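Local coordinates for protein nucleoside-diphosphate sugar epimerase (SulA family) (Corynebacterium glutamicum, PDB 3OH8) that probably epimerises nucleoside-diphosphate sugars, using a Rossmann-type domain expected to bind NAD(P), at residues L54-W60 and P83-L87; W60-D65 and T76-L80; W90-H94 and M121-R125. All coordinates share one frame; numbering follows the deposited sequence.

Contact 1: L54-W60 and P83-L87; sequences LPAGLKW and PVKAL
Leu54 and Leu58, both of which reach over to Pro83-Leu87, are tied to each other by a backbone hydrogen bond, Leu54 N to Leu58 O at 2.9 Å. It brackets the type I' turn of Pro55 to Leu58 and leaves both leucine side chains on the flank that meets the second segment. The centre of the contact is the indole of Trp60, covered on one face by Leu87. Leu87 CG stands 3.6 Å from the centroid of the five-membered ring and only 9° off its normal, a clear CH-pi contact. From there CD2 runs back over the ring toward Trp60 CG, which it approaches to 3.5 Å, while CD1 extends over the benzene half. Trp60 lays its ring beside this loop because chi1 of -176° sets CG opposite the backbone N. Although Trp60 NE1 comes near Leu87 O, the angle is too poor for a hydrogen bond. The setting is the end of a β-hairpin: the turn links strands 49-53 and 59-64 of the antiparallel sheet, Trp60 pairs through its backbone with Phe52, and its indole meets Trp90 edge-to-face. Pro83 fills the corner beside the ring. Its CG lies near the indole plane, 4.1 Å from Trp60 CD1 at the ring edge, and is pressed to 3.1 Å from Lys59 O. Leu54 meets Leu87 tip to tip, CD1 to CD2 at 3.8 Å, and both also touch Leu36. Farther out, the extended side chain of Leu58 crosses Val84, its CD1 lying 4.2 Å from Val84 CG1. Leu87 N donates to Val84 O at 3.0 Å, bending the loop back on itself within the segment.

Contact 2: W60-D65 and T76-L80; sequences WVARHD and TDVCL
His64 and Asp77 run alongside each other with their ends in the same direction, yet they do not hydrogen-bond: Asp77 OD1 sits in the plane of the imidazole at its edge, 2.9 Å from His64 CD2. Both set CG opposite the carbonyl carbon (chi1 -73° in His64), bringing ring and carboxylate together. NE2 is also near OD1, but the angle is poor, and ring and carboxylate are turned 33° apart. Their firmer partners lie elsewhere, His64 ND1 bonding to Arg44 O and Asp77 OD2 to His94 NE2. The backbones are held by paired bonds between Arg63 and Val78, with Arg63 N to Val78 O at 2.9 Å and Val78 N to Arg63 O at 2.8 Å. Thr76 O is shared. It accepts from Asp65 N at 3.0 Å, the donor tilted 27° from the carbonyl plane, and receives a CA-H...O contact from His64 CA at 3.2 Å. Beyond Asp65 N a water joins the strands, accepting from Thr76 N at 2.8 Å and lying near Asp65 O. On the sheet face of Arg63 and Val78, CG2 of the valine lies against Arg63 CB, whereas CG1 reaches Asp65 CB at 3.9 Å. Asp65 itself turns its carboxylate to Ser67 N. Arg63-Val78 as the hydrogen-bonded and His64-Asp77 as the non-hydrogen-bonded pair give the regular register of an antiparallel β-hairpin, here strands 59-64 and 74-78.

Contact 3: W90-H94 and M121-R125; sequences WRHVH and MFAYR
His92 and Phe122 supply the aromatic part of the contact, their side chains coming from opposite directions. His92 NE2 reaches the phenyl edge, near its plane, at 3.3 Å from Phe122 CZ; the ring planes are 70° apart, an oblique pair. A second, looser aromatic contact is Met-aromatic: the extended selenomethionine Met121 lies obliquely to Trp90, with SE 5.2 Å from the centroid of the six-membered ring and its methyl CE 4.0 Å from CZ2. The cationic group is Arg125. Bent at chi3, it presents one guanidinium face to His92 NE2 and brings NH2 to 3.2 Å from His94 CE1, at the edge of that imidazole. Ring and guanidinium are turned 63° to each other, and NH2 makes no hydrogen bond to His94 ND1. His94 NE2 instead bonds to Asp77 OD2, while its imidazole packs against that of His92. Long side chains thus span the 13.9 Å between the axes of strand 91-94 and helix 121-125. Asp107 of strand 102-110 touches His92, His94 and Phe122, and helix 119-139 lies against the sheet as the long closing helix does in helix-grip domains.

Overall arrangement
All three contacts belong to the seven-stranded antiparallel sheet and the long helix of the N-terminal region, whose topology resembles the helix-grip fold. Contact 1 is a surface contact of apolar side chains between a hairpin turn with the start of strand 59-64 and the loop after strand 74-78; contact 2 is partly buried and rests on backbone pairing; contact 3 is buried and joins sheet to helix by aromatic rings, a selenomethionine and one arginine. Strand 59-64 serves contacts 1 and 2, which share Trp60, contact 2 nested in the loop contact 1 closes. Trp60 and Trp90 link contacts 1 and 3, centres about 17 Å apart. Contacts 2 and 3 meet where strand 74-78 borders strand 91-99.

Contact 1: L54-W60 and P83-L87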
# COMPACT_ATOMS: atom_id res chain seq x y z
N LEU A 54 18.25 -5.69 2.22
CA LEU A 54 18.84 -4.65 1.39
C LEU A 54 19.25 -5.30 0.07
O LEU A 54 19.15 -6.51 -0.06
CB LEU A 54 20.06 -4.05 2.08
CG LEU A 54 19.86 -2.91 3.09
CD1 LEU A 54 21.09 -2.73 3.96
CD2 LEU A 54 19.51 -1.63 2.37
N PRO A 55 19.72 -4.51 -0.90
CA PRO A 55 20.06 -5.19 -2.15
C PRO A 55 21.34 -6.01 -2.02
O PRO A 55 22.18 -5.71 -1.16
CB PRO A 55 20.26 -4.04 -3.15
CG PRO A 55 19.74 -2.80 -2.46
CD PRO A 55 19.93 -3.06 -0.99
N ALA A 56 21.49 -7.03 -2.86
CA ALA A 56 22.72 -7.82 -2.91
C ALA A 56 22.90 -8.70 -1.68
O ALA A 56 24.00 -8.83 -1.15
CB ALA A 56 23.93 -6.90 -3.08
N GLY A 57 21.79 -9.30 -1.24
CA GLY A 57 21.81 -10.22 -0.12
C GLY A 57 22.16 -9.62 1.23
O GLY A 57 22.17 -10.33 2.24
N LEU A 58 22.45 -8.32 1.26
CA LEU A 58 22.79 -7.65 2.51
C LEU A 58 21.56 -7.42 3.39
O LEU A 58 20.42 -7.48 2.92
CB LEU A 58 23.50 -6.31 2.25
CG LEU A 58 24.89 -6.33 1.61
CD1 LEU A 58 25.41 -4.90 1.46
CD2 LEU A 58 25.85 -7.15 2.45
N LYS A 59 21.81 -7.17 4.68
CA LYS A 59 20.74 -6.97 5.65
C LYS A 59 21.06 -5.90 6.66
O LYS A 59 22.21 -5.71 7.06
CB LYS A 59 20.39 -8.29 6.35
CG LYS A 59 19.80 -9.30 5.40
CD LYS A 59 19.39 -10.58 6.09
CE LYS A 59 19.09 -11.66 5.06
NZ LYS A 59 18.43 -12.85 5.64
N TRP A 60 20.03 -5.17 7.07
CA TRP A 60 20.19 -4.15 8.08
C TRP A 60 19.48 -4.59 9.35
O TRP A 60 18.29 -4.92 9.33
CB TRP A 60 19.62 -2.82 7.58
CG TRP A 60 19.84 -1.68 8.52
CD1 TRP A 60 20.99 -1.39 9.19
CD2 TRP A 60 18.89 -0.67 8.87
NE1 TRP A 60 20.81 -0.26 9.96
CE2 TRP A 60 19.54 0.20 9.77
CE3 TRP A 60 17.57 -0.41 8.52
CZ2 TRP A 60 18.90 1.31 10.33
CZ3 TRP A 60 16.94 0.69 9.07
CH2 TRP A 60 17.60 1.53 9.96
N PRO A 83 26.16 -2.21 7.42
CA PRO A 83 26.07 -2.95 6.15
C PRO A 83 26.49 -2.05 4.98
O PRO A 83 27.14 -2.51 4.04
CB PRO A 83 24.58 -3.30 6.06
CG PRO A 83 24.12 -3.34 7.47
CD PRO A 83 24.92 -2.29 8.20
N VAL A 84 26.11 -0.78 5.05
CA VAL A 84 26.60 0.25 4.15
C VAL A 84 26.78 1.52 4.97
O VAL A 84 26.06 1.74 5.94
CB VAL A 84 25.62 0.51 2.98
CG1 VAL A 84 25.37 -0.78 2.22
CG2 VAL A 84 24.31 1.09 3.49
N LYS A 85 27.74 2.36 4.58
CA LYS A 85 28.05 3.55 5.37
C LYS A 85 26.85 4.47 5.58
O LYS A 85 26.70 5.06 6.65
CB LYS A 85 29.21 4.33 4.75
CG LYS A 85 30.58 3.77 5.08
CD LYS A 85 31.65 4.86 5.13
CE LYS A 85 32.59 4.78 3.93
NZ LYS A 85 33.89 5.46 4.19
N ALA A 86 26.01 4.58 4.56
CA ALA A 86 24.85 5.46 4.62
C ALA A 86 23.84 5.03 5.69
O ALA A 86 23.13 5.86 6.26
CB ALA A 86 24.17 5.52 3.26
N LEU A 87 23.78 3.73 5.95
CA LEU A 87 22.75 3.20 6.83
C LEU A 87 23.33 2.83 8.18
O LEU A 87 22.72 2.09 8.96
CB LEU A 87 22.09 1.98 6.18
CG LEU A 87 20.70 1.59 6.66
CD1 LEU A 87 19.77 2.80 6.65
CD2 LEU A 87 20.15 0.47 5.79

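Contact 2: W60-D65 and T76-L80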
# COMPACT_ATOMS: atom_id res chain seq x y z
N TRP A 60 20.03 -5.17 7.07
CA TRP A 60 20.19 -4.15 8.08
C TRP A 60 19.48 -4.59 9.35
O TRP A 60 18.29 -4.92 9.33
CB TRP A 60 19.62 -2.82 7.58
CG TRP A 60 19.84 -1.68 8.52
CD1 TRP A 60 20.99 -1.39 9.19
CD2 TRP A 60 18.89 -0.67 8.87
NE1 TRP A 60 20.81 -0.26 9.96
CE2 TRP A 60 19.54 0.20 9.77
CE3 TRP A 60 17.57 -0.41 8.52
CZ2 TRP A 60 18.90 1.31 10.33
CZ3 TRP A 60 16.94 0.69 9.07
CH2 TRP A 60 17.60 1.53 9.96
N VAL A 61 20.23 -4.62 10.45
CA VAL A 61 19.69 -5.04 11.74
C VAL A 61 19.41 -3.80 12.56
O VAL A 61 20.32 -3.16 13.07
CB VAL A 61 20.68 -5.94 12.49
CG1 VAL A 61 20.11 -6.35 13.85
CG2 VAL A 61 21.03 -7.17 11.66
N ALA A 62 18.14 -3.44 12.67
CA ALA A 62 17.75 -2.29 13.47
C ALA A 62 17.31 -2.75 14.84
O ALA A 62 16.79 -3.85 15.00
CB ALA A 62 16.63 -1.52 12.78
N ARG A 63 17.51 -1.90 15.84
CA ARG A 63 17.24 -2.27 17.22
C ARG A 63 16.52 -1.11 17.92
O ARG A 63 16.90 0.04 17.74
CB ARG A 63 18.58 -2.54 17.92
CG ARG A 63 18.55 -3.54 19.06
CD ARG A 63 19.97 -3.81 19.56
NE ARG A 63 20.03 -4.05 21.00
CZ ARG A 63 20.18 -3.09 21.91
NH1 ARG A 63 20.28 -1.82 21.54
NH2 ARG A 63 20.22 -3.41 23.20
N HIS A 64 15.48 -1.40 18.69
CA HIS A 64 14.85 -0.36 19.49
C HIS A 64 15.66 -0.14 20.76
O HIS A 64 16.11 -1.10 21.39
CB HIS A 64 13.40 -0.71 19.84
CG HIS A 64 12.45 -0.62 18.68
ND1 HIS A 64 11.44 -1.54 18.47
CD2 HIS A 64 12.35 0.29 17.68
CE1 HIS A 64 10.77 -1.20 17.39
NE2 HIS A 64 11.29 -0.10 16.89
N ASP A 65 15.83 1.12 21.14
CA ASP A 65 16.69 1.48 22.26
C ASP A 65 15.86 1.76 23.51
O ASP A 65 15.07 2.70 23.56
CB ASP A 65 17.52 2.71 21.89
CG ASP A 65 18.50 3.11 22.98
OD1 ASP A 65 18.50 2.46 24.05
OD2 ASP A 65 19.25 4.07 22.76
N THR A 76 12.81 4.74 19.93
CA THR A 76 14.03 5.11 19.21
C THR A 76 14.60 3.92 18.44
O THR A 76 14.69 2.82 18.99
CB THR A 76 15.11 5.65 20.20
OG1 THR A 76 14.63 6.83 20.87
CG2 THR A 76 16.40 5.99 19.47
N ASP A 77 14.95 4.13 17.17
CA ASP A 77 15.58 3.07 16.36
C ASP A 77 17.07 3.31 16.30
O ASP A 77 17.50 4.44 16.08
CB ASP A 77 15.06 3.06 14.91
CG ASP A 77 13.56 2.98 14.81
OD1 ASP A 77 12.94 2.18 15.54
OD2 ASP A 77 12.99 3.70 13.96
N VAL A 78 17.88 2.27 16.46
CA VAL A 78 19.33 2.44 16.37
C VAL A 78 20.00 1.33 15.56
O VAL A 78 19.54 0.19 15.58
CB VAL A 78 19.99 2.54 17.77
CG1 VAL A 78 19.38 3.67 18.58
CG2 VAL A 78 19.89 1.22 18.52
N CYS A 79 21.06 1.68 14.84
CA CYS A 79 21.89 0.67 14.19
C CYS A 79 23.35 0.75 14.64
O CYS A 79 23.96 1.82 14.62
CB CYS A 79 21.84 0.80 12.68
SG CYS A 79 22.87 -0.46 11.88
N LEU A 80 23.91 -0.40 15.03
CA LEU A 80 25.29 -0.45 15.52
C LEU A 80 26.29 -0.97 14.48
O LEU A 80 27.48 -0.67 14.56
CB LEU A 80 25.38 -1.28 16.82
CG LEU A 80 25.13 -2.80 16.79
CD1 LEU A 80 26.39 -3.54 16.38
CD2 LEU A 80 24.65 -3.30 18.15
O HOH W 1 12.57 2.75 21.93

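Contact 3: W90-H94 and M121-R125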
# COMPACT_ATOMS: atom_id res chain seq x y z
N TRP A 90 23.15 5.05 12.70
CA TRP A 90 21.82 5.62 12.51
C TRP A 90 21.07 5.64 13.84
O TRP A 90 21.00 4.62 14.54
CB TRP A 90 21.07 4.77 11.47
CG TRP A 90 19.62 5.12 11.24
CD1 TRP A 90 18.54 4.65 11.94
CD2 TRP A 90 19.10 6.00 10.24
NE1 TRP A 90 17.38 5.18 11.43
CE2 TRP A 90 17.70 6.01 10.38
CE3 TRP A 90 19.69 6.77 9.23
CZ2 TRP A 90 16.87 6.77 9.55
CZ3 TRP A 90 18.86 7.52 8.41
CH2 TRP A 90 17.47 7.51 8.58
N ARG A 91 20.53 6.79 14.20
CA ARG A 91 19.73 6.88 15.42
C ARG A 91 18.47 7.72 15.17
O ARG A 91 18.56 8.91 14.91
CB ARG A 91 20.56 7.46 16.56
CG ARG A 91 20.08 7.09 17.95
CD ARG A 91 21.17 7.33 19.01
NE ARG A 91 20.72 6.96 20.35
CZ ARG A 91 20.09 7.78 21.18
NH1 ARG A 91 19.84 9.03 20.81
NH2 ARG A 91 19.71 7.36 22.37
N HIS A 92 17.31 7.08 15.25
CA HIS A 92 16.05 7.71 14.85
C HIS A 92 15.13 7.80 16.06
O HIS A 92 14.61 6.79 16.54
CB HIS A 92 15.41 6.88 13.73
CG HIS A 92 14.15 7.49 13.16
ND1 HIS A 92 13.51 8.56 13.73
CD2 HIS A 92 13.43 7.15 12.06
CE1 HIS A 92 12.43 8.86 13.01
NE2 HIS A 92 12.37 8.02 12.00
N VAL A 93 14.94 9.01 16.57
CA VAL A 93 14.02 9.23 17.68
C VAL A 93 12.63 9.64 17.15
O VAL A 93 12.52 10.55 16.33
CB VAL A 93 14.53 10.32 18.65
CG1 VAL A 93 13.52 10.55 19.77
CG2 VAL A 93 15.90 9.95 19.22
N HIS A 94 11.60 8.95 17.62
CA HIS A 94 10.21 9.23 17.24
C HIS A 94 9.51 9.77 18.47
O HIS A 94 9.28 9.04 19.43
CB HIS A 94 9.46 7.95 16.81
CG HIS A 94 10.18 7.11 15.80
ND1 HIS A 94 9.72 6.95 14.50
CD2 HIS A 94 11.30 6.34 15.90
CE1 HIS A 94 10.53 6.13 13.85
NE2 HIS A 94 11.49 5.76 14.67
N MSE A 121 12.40 10.41 2.21
CA MSE A 121 12.03 9.38 3.18
C MSE A 121 11.00 9.91 4.16
O MSE A 121 9.97 9.28 4.41
CB MSE A 121 13.25 8.92 3.97
CG MSE A 121 12.93 8.04 5.19
SE MSE A 121 14.37 7.39 6.11
CE MSE A 121 13.54 6.53 7.43
N PHE A 122 11.27 11.08 4.74
CA PHE A 122 10.36 11.59 5.75
C PHE A 122 9.06 12.14 5.22
O PHE A 122 8.02 12.00 5.86
CB PHE A 122 11.07 12.52 6.73
CG PHE A 122 11.80 11.76 7.78
CD1 PHE A 122 11.10 11.21 8.84
CD2 PHE A 122 13.14 11.47 7.64
CE1 PHE A 122 11.76 10.44 9.80
CE2 PHE A 122 13.80 10.70 8.58
CZ PHE A 122 13.11 10.18 9.66
N ALA A 123 9.09 12.71 4.02
CA ALA A 123 7.86 13.16 3.40
C ALA A 123 6.93 11.96 3.20
O ALA A 123 5.71 12.06 3.39
CB ALA A 123 8.16 13.85 2.06
N TYR A 124 7.52 10.81 2.84
CA TYR A 124 6.74 9.58 2.66
C TYR A 124 6.15 9.08 3.98
O TYR A 124 4.95 8.78 4.07
CB TYR A 124 7.58 8.45 2.04
CG TYR A 124 6.78 7.18 1.86
CD1 TYR A 124 5.96 7.01 0.74
CD2 TYR A 124 6.80 6.18 2.82
CE1 TYR A 124 5.19 5.86 0.58
CE2 TYR A 124 6.04 5.02 2.67
CZ TYR A 124 5.25 4.86 1.54
OH TYR A 124 4.49 3.72 1.39
N ARG A 125 7.00 8.99 5.01
CA ARG A 125 6.55 8.57 6.33
C ARG A 125 5.38 9.43 6.82
O ARG A 125 4.40 8.89 7.34
CB ARG A 125 7.70 8.62 7.35
CG ARG A 125 8.85 7.65 7.11
CD ARG A 125 9.89 7.74 8.25
NE ARG A 125 9.24 7.65 9.57
CZ ARG A 125 9.07 6.51 10.24
NH1 ARG A 125 9.53 5.36 9.74
NH2 ARG A 125 8.44 6.52 11.40